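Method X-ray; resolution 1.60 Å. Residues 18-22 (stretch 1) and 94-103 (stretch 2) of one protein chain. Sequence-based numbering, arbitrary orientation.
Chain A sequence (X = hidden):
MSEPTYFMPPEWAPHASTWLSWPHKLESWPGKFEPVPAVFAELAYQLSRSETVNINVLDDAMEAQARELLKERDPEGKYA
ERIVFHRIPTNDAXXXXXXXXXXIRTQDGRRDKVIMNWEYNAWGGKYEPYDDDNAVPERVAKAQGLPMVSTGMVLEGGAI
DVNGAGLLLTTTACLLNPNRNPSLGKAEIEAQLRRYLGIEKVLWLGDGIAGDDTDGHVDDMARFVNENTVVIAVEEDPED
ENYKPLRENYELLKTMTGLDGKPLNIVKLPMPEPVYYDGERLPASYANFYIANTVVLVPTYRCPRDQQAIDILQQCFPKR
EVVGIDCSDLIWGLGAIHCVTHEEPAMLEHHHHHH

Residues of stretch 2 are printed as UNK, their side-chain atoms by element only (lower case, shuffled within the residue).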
# COMPACT_ATOMS: atom_id res chain seq x y z
N THR A 18 -3.68 -11.51 -0.95
CA THR A 18 -3.46 -10.12 -1.32
C THR A 18 -4.77 -9.70 -1.98
O THR A 18 -5.34 -10.46 -2.76
CB THR A 18 -2.34 -9.92 -2.35
OG1 THR A 18 -1.07 -10.26 -1.76
CG2 THR A 18 -2.30 -8.46 -2.81
N TRP A 19 -5.25 -8.51 -1.63
CA TRP A 19 -6.48 -7.99 -2.20
C TRP A 19 -6.24 -6.96 -3.28
O TRP A 19 -5.28 -6.19 -3.22
CB TRP A 19 -7.35 -7.37 -1.11
CG TRP A 19 -8.06 -8.38 -0.29
CD1 TRP A 19 -7.55 -9.11 0.74
CD2 TRP A 19 -9.41 -8.84 -0.47
NE1 TRP A 19 -8.49 -10.00 1.21
CE2 TRP A 19 -9.64 -9.85 0.49
CE3 TRP A 19 -10.44 -8.49 -1.35
CZ2 TRP A 19 -10.86 -10.52 0.59
CZ3 TRP A 19 -11.66 -9.15 -1.25
CH2 TRP A 19 -11.86 -10.16 -0.28
N LEU A 20 -7.14 -6.95 -4.26
CA LEU A 20 -7.10 -6.01 -5.38
C LEU A 20 -8.52 -5.59 -5.69
O LEU A 20 -9.47 -6.32 -5.41
CB LEU A 20 -6.52 -6.69 -6.63
CG LEU A 20 -5.12 -7.28 -6.59
CD1 LEU A 20 -4.85 -8.01 -7.90
CD2 LEU A 20 -4.10 -6.18 -6.36
N SER A 21 -8.66 -4.41 -6.28
CA SER A 21 -9.96 -3.89 -6.70
C SER A 21 -9.78 -3.67 -8.20
O SER A 21 -9.13 -2.71 -8.62
CB SER A 21 -10.29 -2.57 -6.00
OG SER A 21 -10.60 -2.77 -4.63
N TRP A 22 -10.33 -4.58 -9.00
CA TRP A 22 -10.21 -4.51 -10.45
C TRP A 22 -10.59 -3.13 -10.98
O TRP A 22 -11.60 -2.55 -10.57
CB TRP A 22 -11.07 -5.59 -11.11
CG TRP A 22 -10.63 -5.92 -12.50
CD1 TRP A 22 -11.19 -5.48 -13.67
CD2 TRP A 22 -9.48 -6.70 -12.86
NE1 TRP A 22 -10.45 -5.93 -14.74
CE2 TRP A 22 -9.40 -6.68 -14.27
CE3 TRP A 22 -8.51 -7.40 -12.13
CZ2 TRP A 22 -8.39 -7.35 -14.97
CZ3 TRP A 22 -7.50 -8.06 -12.83
CH2 TRP A 22 -7.45 -8.03 -14.23
N UNK A 94 -7.79 1.86 -5.85
CA UNK A 94 -6.79 2.08 -4.81
C UNK A 94 -7.06 1.29 -3.53
O UNK A 94 -7.32 1.85 -2.46
c UNK A 94 -6.68 3.57 -4.52
c UNK A 94 -4.61 3.37 -7.11
c UNK A 94 -3.91 3.49 -8.32
n UNK A 94 -7.13 5.87 -7.40
c UNK A 94 -7.47 5.39 -6.15
c UNK A 94 -5.35 5.29 -9.07
c UNK A 94 -6.05 5.17 -7.86
c UNK A 94 -4.29 4.45 -9.28
c UNK A 94 -5.70 4.22 -6.88
c UNK A 94 -6.63 4.38 -5.79
N UNK A 95 -6.98 -0.03 -3.66
CA UNK A 95 -7.23 -0.96 -2.56
C UNK A 95 -6.34 -0.70 -1.35
O UNK A 95 -6.70 -1.02 -0.22
c UNK A 95 -7.06 -2.40 -3.05
s UNK A 95 -7.88 -3.63 -2.01
N UNK A 96 -5.15 -0.15 -1.58
CA UNK A 96 -4.24 0.14 -0.48
C UNK A 96 -4.85 1.17 0.46
O UNK A 96 -4.75 1.06 1.68
n UNK A 96 -0.72 -2.27 2.19
n UNK A 96 -0.99 -1.01 0.29
n UNK A 96 -0.15 -3.14 0.14
c UNK A 96 -0.62 -2.14 0.88
c UNK A 96 -1.54 0.14 1.01
c UNK A 96 -1.96 1.23 0.04
c UNK A 96 -2.91 0.69 -1.03
N UNK A 97 -5.51 2.17 -0.12
CA UNK A 97 -6.11 3.25 0.65
C UNK A 97 -7.53 3.03 1.18
O UNK A 97 -7.84 3.49 2.28
c UNK A 97 -4.62 4.94 -0.51
o UNK A 97 -3.69 4.41 0.14
o UNK A 97 -4.43 5.80 -1.39
c UNK A 97 -6.05 4.53 -0.19
N UNK A 98 -8.37 2.33 0.42
CA UNK A 98 -9.75 2.09 0.86
C UNK A 98 -9.94 0.65 1.33
O UNK A 98 -10.95 0.32 1.96
c UNK A 98 -10.69 1.45 -1.44
n UNK A 98 -10.77 -0.26 -2.81
c UNK A 98 -10.74 2.41 -0.28
c UNK A 98 -10.86 0.11 -1.49
n UNK A 98 -10.49 1.86 -2.74
c UNK A 98 -10.54 0.81 -3.54
N UNK A 99 -8.95 -0.19 1.05
CA UNK A 99 -9.00 -1.61 1.38
C UNK A 99 -8.96 -2.04 2.84
O UNK A 99 -8.75 -1.24 3.74
N UNK A 100 -9.13 -3.35 3.09
CA UNK A 100 -9.14 -3.93 4.44
C UNK A 100 -7.83 -3.87 5.23
O UNK A 100 -6.86 -4.54 4.89
c UNK A 100 -9.61 -5.36 4.19
c UNK A 100 -8.97 -5.69 2.89
c UNK A 100 -9.21 -4.42 2.07
N UNK A 101 -7.84 -3.06 6.28
CA UNK A 101 -6.69 -2.90 7.16
C UNK A 101 -6.82 -3.95 8.26
O UNK A 101 -7.36 -3.69 9.34
c UNK A 101 -6.71 -1.48 7.75
n UNK A 101 -4.51 -2.07 8.62
o UNK A 101 -5.45 -0.13 9.27
c UNK A 101 -5.50 -1.17 8.62
N UNK A 102 -6.33 -5.15 7.97
CA UNK A 102 -6.37 -6.26 8.91
C UNK A 102 -5.46 -6.01 10.10
O UNK A 102 -4.34 -5.54 9.94
c UNK A 102 -7.32 -8.26 4.78
c UNK A 102 -7.91 -8.83 7.43
c UNK A 102 -5.90 -7.54 8.23
c UNK A 102 -8.72 -9.33 6.42
c UNK A 102 -6.80 -8.04 7.13
o UNK A 102 -9.18 -9.58 4.10
c UNK A 102 -6.52 -7.76 5.80
c UNK A 102 -8.41 -9.05 5.10
N UNK A 103 -5.94 -6.35 11.29
CA UNK A 103 -5.17 -6.22 12.51
C UNK A 103 -5.55 -7.40 13.39
O UNK A 103 -6.61 -8.00 13.21
c UNK A 103 -5.48 -4.92 13.30
c UNK A 103 -4.99 -3.70 12.54
c UNK A 103 -6.97 -4.82 13.59

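Position 94 has ten side-chain atoms: one carbon, then fused five- and six-membered rings holding eight carbons and one nitrogen. This is an indole, so the residue is W94. It points away from stretch 1 and sits at the N-cap position of a short helix. W94 O accepts a hydrogen bond from the backbone N of position 97, with N and O 3.0 Å apart. W94 O also accepts one from the backbone N of position 98, with N and O 3.1 Å apart.

Position 95 has one carbon and one sulfur. Only cysteine fits: C95. Its CA-to-CB bond points toward stretch 1. The SG lies 3.8 Å from W19 O, 3.9 Å from W19 CB and 3.9 Å from S21 OG.

Position 96 has three carbons, a nitrogen, then a carbon carrying two more nitrogens. The guanidinium identifies R96. It touches nothing on stretch 1, and its nitrogens are hydrogen-bonded elsewhere in the structure.

Position 97 has two carbons, the second carrying two oxygens. A carboxylate this close to the backbone means D97. It is out of reach of stretch 1.

Position 98 has one carbon, then a five-membered ring of three carbons and two nitrogens. This imidazole is H98. The CA-to-CB bond points sideways, but the end of the side chain comes nearer. NE2 and S21 OG form a hydrogen bond of 3.1 Å, and either could be the donor. The hydroxyl lies near the ring plane, at the edge, where a ring nitrogen can donate or accept.

Position 99 has no side-chain atoms, so it is G99. It is the first residue to leave helical phi/psi.

Position 100 has three carbons closing a ring onto the backbone N: P100. Its CG lies over one face of the W19 ring, 4.3 Å from W19 CG.

Position 101 has two carbons, the second carrying one oxygen and one nitrogen. The amide gives N101. It is out of reach of stretch 1.

Position 102 has one carbon, then a six-carbon ring bearing one oxygen. The phenol is Y102. Its OH lies 3.0 Å from W19 NE1, and its CE2 is 4.1 Å from W19 CD1. The two rings meet obliquely.

Position 103 has one carbon carrying two carbons: V103. It makes no contact with stretch 1.

The contact rests on alternate residues of the strand. W19 and S21 point toward stretch 2, while T18 and L20 point away. W19 meets C95, P100 and Y102, largely through apolar packing. S21 meets C95 and adds the hydrogen bond to H98. The contact buries 276 Å² in all.

Stretch 2, residues 94-103: WCRDHGPNYV
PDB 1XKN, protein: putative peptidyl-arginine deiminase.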